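Local structure of arginyl-trna synthetase (1IQ0) at residues Ala506-Asp511 with Ala536-Ala541; Gln309-Lys312 with Gly318-Phe321. The protein probably catalyses the ATP-dependent attachment of L-arginine to its cognate tRNA, as a monomeric class I aminoacyl-tRNA synthetase. All coordinates share one frame; numbering follows the deposited sequence.

Contact 1. Residues Ala506-Asp511 with Ala536-Ala541; sequences ALDLLD and AASWNA
Asp-508 and Ser-538 bring helices 500-509 and 525-544 together here, their CA atoms, the nearest such pair between the two segments, standing 7.5 Å apart. One side-chain bond joins the segments: the hydroxyl OG of Ser-538 donates to carboxylate oxygen OD2 of Asp-508 over 2.6 Å. OD2 receives it on its anti lone pair, the one directed away from OD1. The serine hydroxyl reaches across because OG lies anti to its own backbone N (chi1 178°), and CB of Ser-538 follows it to within 3.2 Å of OD2. The other oxygen, OD1, is taken by a salt bridge to Arg-27, so the carboxylate has partners at both oxygens and is probably restrained from turning. Arg-27 also pairs with Asp-511, which in turn reaches Arg-3 and Tyr-36; the end of the 506-511 segment is thereby tied to the N-terminal region. Both helices belong to the helical DALR anticodon-binding domain, and the bond spans them at its surface. Around it, Leu-509 packs on Leu-535 and on helix 562-583, Trp-539 fits between helices 470-487 and 562-583, and Ala-506, on a side of its helix turned away from helix 525-544, packs on helix 84-92.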
loop_
_atom_site.group_PDB
_atom_site.type_symbol
_atom_site.label_atom_id
_atom_site.label_comp_id
_atom_site.label_asym_id
_atom_site.label_seq_id
_atom_site.Cartn_x
_atom_site.Cartn_y
_atom_site.Cartn_z
ATOM N N ALA A 506 -7.173 10.906 24.131
ATOM C CA ALA A 506 -7.964 9.696 23.967
ATOM C C ALA A 506 -8.809 9.791 22.691
ATOM O O ALA A 506 -8.934 8.821 21.944
ATOM C CB ALA A 506 -8.860 9.502 25.181
ATOM N N LEU A 507 -9.375 10.973 22.443
ATOM C CA LEU A 507 -10.202 11.196 21.264
ATOM C C LEU A 507 -9.415 10.985 19.968
ATOM O O LEU A 507 -9.937 10.406 19.008
ATOM C CB LEU A 507 -10.799 12.599 21.307
ATOM C CG LEU A 507 -11.879 12.992 20.297
ATOM C CD1 LEU A 507 -12.999 11.952 20.248
ATOM C CD2 LEU A 507 -12.430 14.360 20.710
ATOM N N ASP A 508 -8.163 11.440 19.921
ATOM C CA ASP A 508 -7.372 11.226 18.710
ATOM C C ASP A 508 -7.139 9.733 18.520
ATOM O O ASP A 508 -7.056 9.247 17.393
ATOM C CB ASP A 508 -6.041 11.962 18.782
ATOM C CG ASP A 508 -6.213 13.456 18.653
ATOM O OD1 ASP A 508 -7.146 13.872 17.935
ATOM O OD2 ASP A 508 -5.422 14.205 19.259
ATOM N N LEU A 509 -7.052 9.004 19.629
ATOM C CA LEU A 509 -6.857 7.564 19.571
ATOM C C LEU A 509 -8.087 6.847 18.995
ATOM O O LEU A 509 -7.963 5.771 18.407
ATOM C CB LEU A 509 -6.545 7.024 20.966
ATOM C CG LEU A 509 -5.096 7.217 21.420
ATOM C CD1 LEU A 509 -4.971 6.941 22.915
ATOM C CD2 LEU A 509 -4.195 6.283 20.619
ATOM N N LEU A 510 -9.262 7.447 19.156
ATOM C CA LEU A 510 -10.494 6.844 18.658
ATOM C C LEU A 510 -10.610 6.918 17.137
ATOM O O LEU A 510 -11.496 6.294 16.559
ATOM C CB LEU A 510 -11.730 7.508 19.280
ATOM C CG LEU A 510 -11.958 7.440 20.797
ATOM C CD1 LEU A 510 -13.414 7.765 21.084
ATOM C CD2 LEU A 510 -11.640 6.069 21.332
ATOM N N ASP A 511 -9.717 7.669 16.498
ATOM C CA ASP A 511 -9.742 7.813 15.046
ATOM C C ASP A 511 -8.842 6.834 14.307
ATOM O O ASP A 511 -8.839 6.799 13.079
ATOM C CB ASP A 511 -9.348 9.236 14.646
ATOM C CG ASP A 511 -10.328 10.264 15.139
ATOM O OD1 ASP A 511 -11.536 9.957 15.180
ATOM O OD2 ASP A 511 -9.902 11.385 15.473
ATOM N N ALA A 536 1.074 11.378 16.493
ATOM C CA ALA A 536 2.380 11.627 17.075
ATOM C C ALA A 536 2.460 13.085 17.522
ATOM O O ALA A 536 3.069 13.394 18.550
ATOM C CB ALA A 536 3.476 11.312 16.067
ATOM N N ALA A 537 1.834 13.977 16.758
ATOM C CA ALA A 537 1.825 15.400 17.095
ATOM C C ALA A 537 1.003 15.616 18.366
ATOM O O ALA A 537 1.357 16.432 19.221
ATOM C CB ALA A 537 1.227 16.225 15.944
ATOM N N SER A 538 -0.108 14.889 18.467
ATOM C CA SER A 538 -0.994 14.976 19.625
ATOM C C SER A 538 -0.270 14.444 20.864
ATOM O O SER A 538 -0.377 15.009 21.951
ATOM C CB SER A 538 -2.262 14.159 19.366
ATOM O OG SER A 538 -3.129 14.179 20.485
ATOM N N TRP A 539 0.460 13.348 20.697
ATOM C CA TRP A 539 1.213 12.773 21.802
ATOM C C TRP A 539 2.296 13.748 22.278
ATOM O O TRP A 539 2.477 13.946 23.473
ATOM C CB TRP A 539 1.852 11.451 21.377
ATOM C CG TRP A 539 2.999 11.036 22.238
ATOM C CD1 TRP A 539 4.319 11.007 21.885
ATOM C CD2 TRP A 539 2.942 10.629 23.610
ATOM N NE1 TRP A 539 5.089 10.608 22.950
ATOM C CE2 TRP A 539 4.270 10.370 24.024
ATOM C CE3 TRP A 539 1.901 10.460 24.529
ATOM C CZ2 TRP A 539 4.584 9.949 25.323
ATOM C CZ3 TRP A 539 2.215 10.039 25.827
ATOM C CH2 TRP A 539 3.547 9.791 26.207
ATOM N N ASN A 540 3.010 14.361 21.343
ATOM C CA ASN A 540 4.052 15.310 21.705
ATOM C C ASN A 540 3.529 16.551 22.436
ATOM O O ASN A 540 4.124 16.982 23.424
ATOM C CB ASN A 540 4.850 15.721 20.461
ATOM C CG ASN A 540 5.847 14.654 20.043
ATOM O OD1 ASN A 540 6.485 14.027 20.885
ATOM N ND2 ASN A 540 5.990 14.452 18.746
ATOM N N ALA A 541 2.428 17.122 21.956
ATOM C CA ALA A 541 1.844 18.297 22.596
ATOM C C ALA A 541 1.392 17.896 24.002
ATOM O O ALA A 541 1.534 18.652 24.959
ATOM C CB ALA A 541 0.648 18.804 21.785
#

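Contact 2. Residues Gln309-Lys312 with Gly318-Phe321; sequences QFWK and GLRF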
loop_
_atom_site.group_PDB
_atom_site.type_symbol
_atom_site.label_atom_id
_atom_site.label_comp_id
_atom_site.label_asym_id
_atom_site.label_seq_id
_atom_site.Cartn_x
_atom_site.Cartn_y
_atom_site.Cartn_z
ATOM N N GLN A 309 -4.977 -11.535 -16.146
ATOM C CA GLN A 309 -6.058 -11.087 -15.269
ATOM C C GLN A 309 -7.072 -12.221 -15.094
ATOM O O GLN A 309 -7.585 -12.437 -14.002
ATOM C CB GLN A 309 -6.771 -9.876 -15.875
ATOM C CG GLN A 309 -7.898 -9.299 -15.021
ATOM C CD GLN A 309 -7.388 -8.653 -13.740
ATOM O OE1 GLN A 309 -6.345 -8.000 -13.737
ATOM N NE2 GLN A 309 -8.133 -8.821 -12.650
ATOM N N PHE A 310 -7.364 -12.931 -16.180
ATOM C CA PHE A 310 -8.311 -14.040 -16.134
ATOM C C PHE A 310 -7.852 -15.134 -15.171
ATOM O O PHE A 310 -8.662 -15.701 -14.435
ATOM C CB PHE A 310 -8.513 -14.629 -17.539
ATOM C CG PHE A 310 -9.507 -13.870 -18.390
ATOM C CD1 PHE A 310 -9.906 -14.374 -19.627
ATOM C CD2 PHE A 310 -10.051 -12.662 -17.958
ATOM C CE1 PHE A 310 -10.829 -13.695 -20.422
ATOM C CE2 PHE A 310 -10.978 -11.973 -18.749
ATOM C CZ PHE A 310 -11.369 -12.492 -19.985
ATOM N N TRP A 311 -6.554 -15.425 -15.175
ATOM C CA TRP A 311 -6.005 -16.446 -14.292
ATOM C C TRP A 311 -6.096 -15.983 -12.844
ATOM O O TRP A 311 -6.464 -16.751 -11.964
ATOM C CB TRP A 311 -4.542 -16.731 -14.640
ATOM C CG TRP A 311 -3.860 -17.605 -13.617
ATOM C CD1 TRP A 311 -3.936 -18.969 -13.509
ATOM C CD2 TRP A 311 -3.053 -17.162 -12.515
ATOM N NE1 TRP A 311 -3.225 -19.400 -12.403
ATOM C CE2 TRP A 311 -2.677 -18.310 -11.779
ATOM C CE3 TRP A 311 -2.616 -15.904 -12.078
ATOM C CZ2 TRP A 311 -1.884 -18.237 -10.630
ATOM C CZ3 TRP A 311 -1.826 -15.829 -10.934
ATOM C CH2 TRP A 311 -1.470 -16.987 -10.223
ATOM N N LYS A 312 -5.756 -14.721 -12.603
ATOM C CA LYS A 312 -5.801 -14.160 -11.254
ATOM C C LYS A 312 -7.174 -14.331 -10.617
ATOM O O LYS A 312 -7.277 -14.605 -9.419
ATOM C CB LYS A 312 -5.454 -12.668 -11.279
ATOM C CG LYS A 312 -3.991 -12.344 -11.574
ATOM C CD LYS A 312 -3.746 -10.839 -11.463
ATOM C CE LYS A 312 -2.269 -10.478 -11.601
ATOM N NZ LYS A 312 -2.110 -8.988 -11.567
ATOM N N GLY A 318 -3.827 -23.216 -15.462
ATOM C CA GLY A 318 -2.660 -23.667 -16.198
ATOM C C GLY A 318 -1.347 -23.523 -15.448
ATOM O O GLY A 318 -0.418 -24.311 -15.650
ATOM N N LEU A 319 -1.267 -22.520 -14.578
ATOM C CA LEU A 319 -0.063 -22.263 -13.791
ATOM C C LEU A 319 0.099 -23.278 -12.650
ATOM O O LEU A 319 -0.876 -23.642 -11.979
ATOM C CB LEU A 319 -0.124 -20.832 -13.235
ATOM C CG LEU A 319 0.783 -19.717 -13.787
ATOM C CD1 LEU A 319 1.310 -20.052 -15.166
ATOM C CD2 LEU A 319 0.010 -18.395 -13.800
ATOM N N ARG A 320 1.335 -23.730 -12.446
ATOM C CA ARG A 320 1.679 -24.693 -11.401
ATOM C C ARG A 320 2.728 -24.076 -10.489
ATOM O O ARG A 320 3.610 -23.351 -10.955
ATOM C CB ARG A 320 2.230 -25.980 -12.018
ATOM C CG ARG A 320 1.193 -26.782 -12.765
ATOM C CD ARG A 320 1.792 -27.995 -13.461
ATOM N NE ARG A 320 0.749 -28.784 -14.102
ATOM C CZ ARG A 320 -0.139 -29.525 -13.443
ATOM N NH1 ARG A 320 -0.103 -29.589 -12.116
ATOM N NH2 ARG A 320 -1.081 -30.183 -14.107
ATOM N N PHE A 321 2.648 -24.388 -9.199
ATOM C CA PHE A 321 3.559 -23.822 -8.213
ATOM C C PHE A 321 4.322 -24.809 -7.328
ATOM O O PHE A 321 3.904 -25.950 -7.136
ATOM C CB PHE A 321 2.785 -22.859 -7.308
ATOM C CG PHE A 321 2.229 -21.677 -8.028
ATOM C CD1 PHE A 321 1.108 -21.805 -8.831
ATOM C CD2 PHE A 321 2.867 -20.443 -7.953
ATOM C CE1 PHE A 321 0.632 -20.724 -9.557
ATOM C CE2 PHE A 321 2.399 -19.354 -8.677
ATOM C CZ PHE A 321 1.284 -19.491 -9.479
HETATM O O HOH W 1 -3.508 -22.833 -12.736
#
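In the class I catalytic domain, the last turn of helix 301-312 packs through Trp-311 against Leu-319, just before strand 320-323, and Phe-321 within it, after a short connecting loop. CG of Trp-311 lies anti to the backbone N (chi1 170°), which places the indole against both side chains. Methyl CD2 of Leu-319 sits over one face of this ring in a CH-pi contact, 18° off the normal of the five-membered ring and 3.5 Å from its centroid. The ring atom closest to CD2 is Trp-311 CE2, 3.4 Å away. The two side chains cross nearly at right angles, and CB of Leu-319 adds a contact beside NE1. Phe-321 approaches from the opposite direction. Its CZ comes within 3.6 Å of Trp-311 CZ2, the six-membered rings meeting rim to rim with planes inclined by 21°, without stacking. At the indole edge a water lies in the ring plane. It accepts a weak bond from Trp-311 NE1 at 3.5 Å and a shorter one from Gly-318 N at 2.8 Å, and donates to Leu-319 O at 2.9 Å, linking the helix to the turn. NE1 has a second, also weak, bond to Tyr-342 O. Gly-318 has a positive phi, at which a side chain would press on the preceding carbonyl oxygen. Replacing the indole with an alanine here would probably open a gap beneath Leu-319 CD2 and beside Phe-321 CZ, and cost the water its link to the helix. Val-238 of strand 236-239 touches all three apolar side chains, Leu-248 of helix 248-256 packs on Trp-311 and Leu-319, and Phe-321 also meets Arg-333 and Ser-335 of strand 333-335, its neighbour in the mixed sheet.

In the fold
Contacts 1 and 2 lie on opposite sides of the chain's centre, with their own centres about 45 Å apart and nearest atoms about 30 Å apart, and they share no helix or strand. Contact 2 comes first in the sequence and closes before contact 1 opens. It is buried and mostly apolar, joining a helix to a strand of the catalytic domain's mixed sheet across a short loop, with water bonding at its margin. Contact 1 is a surface contact between two helices of the anticodon-binding domain, smaller in area and wholly polar, and its carboxylate is also engaged by an arginine from the N-terminal region.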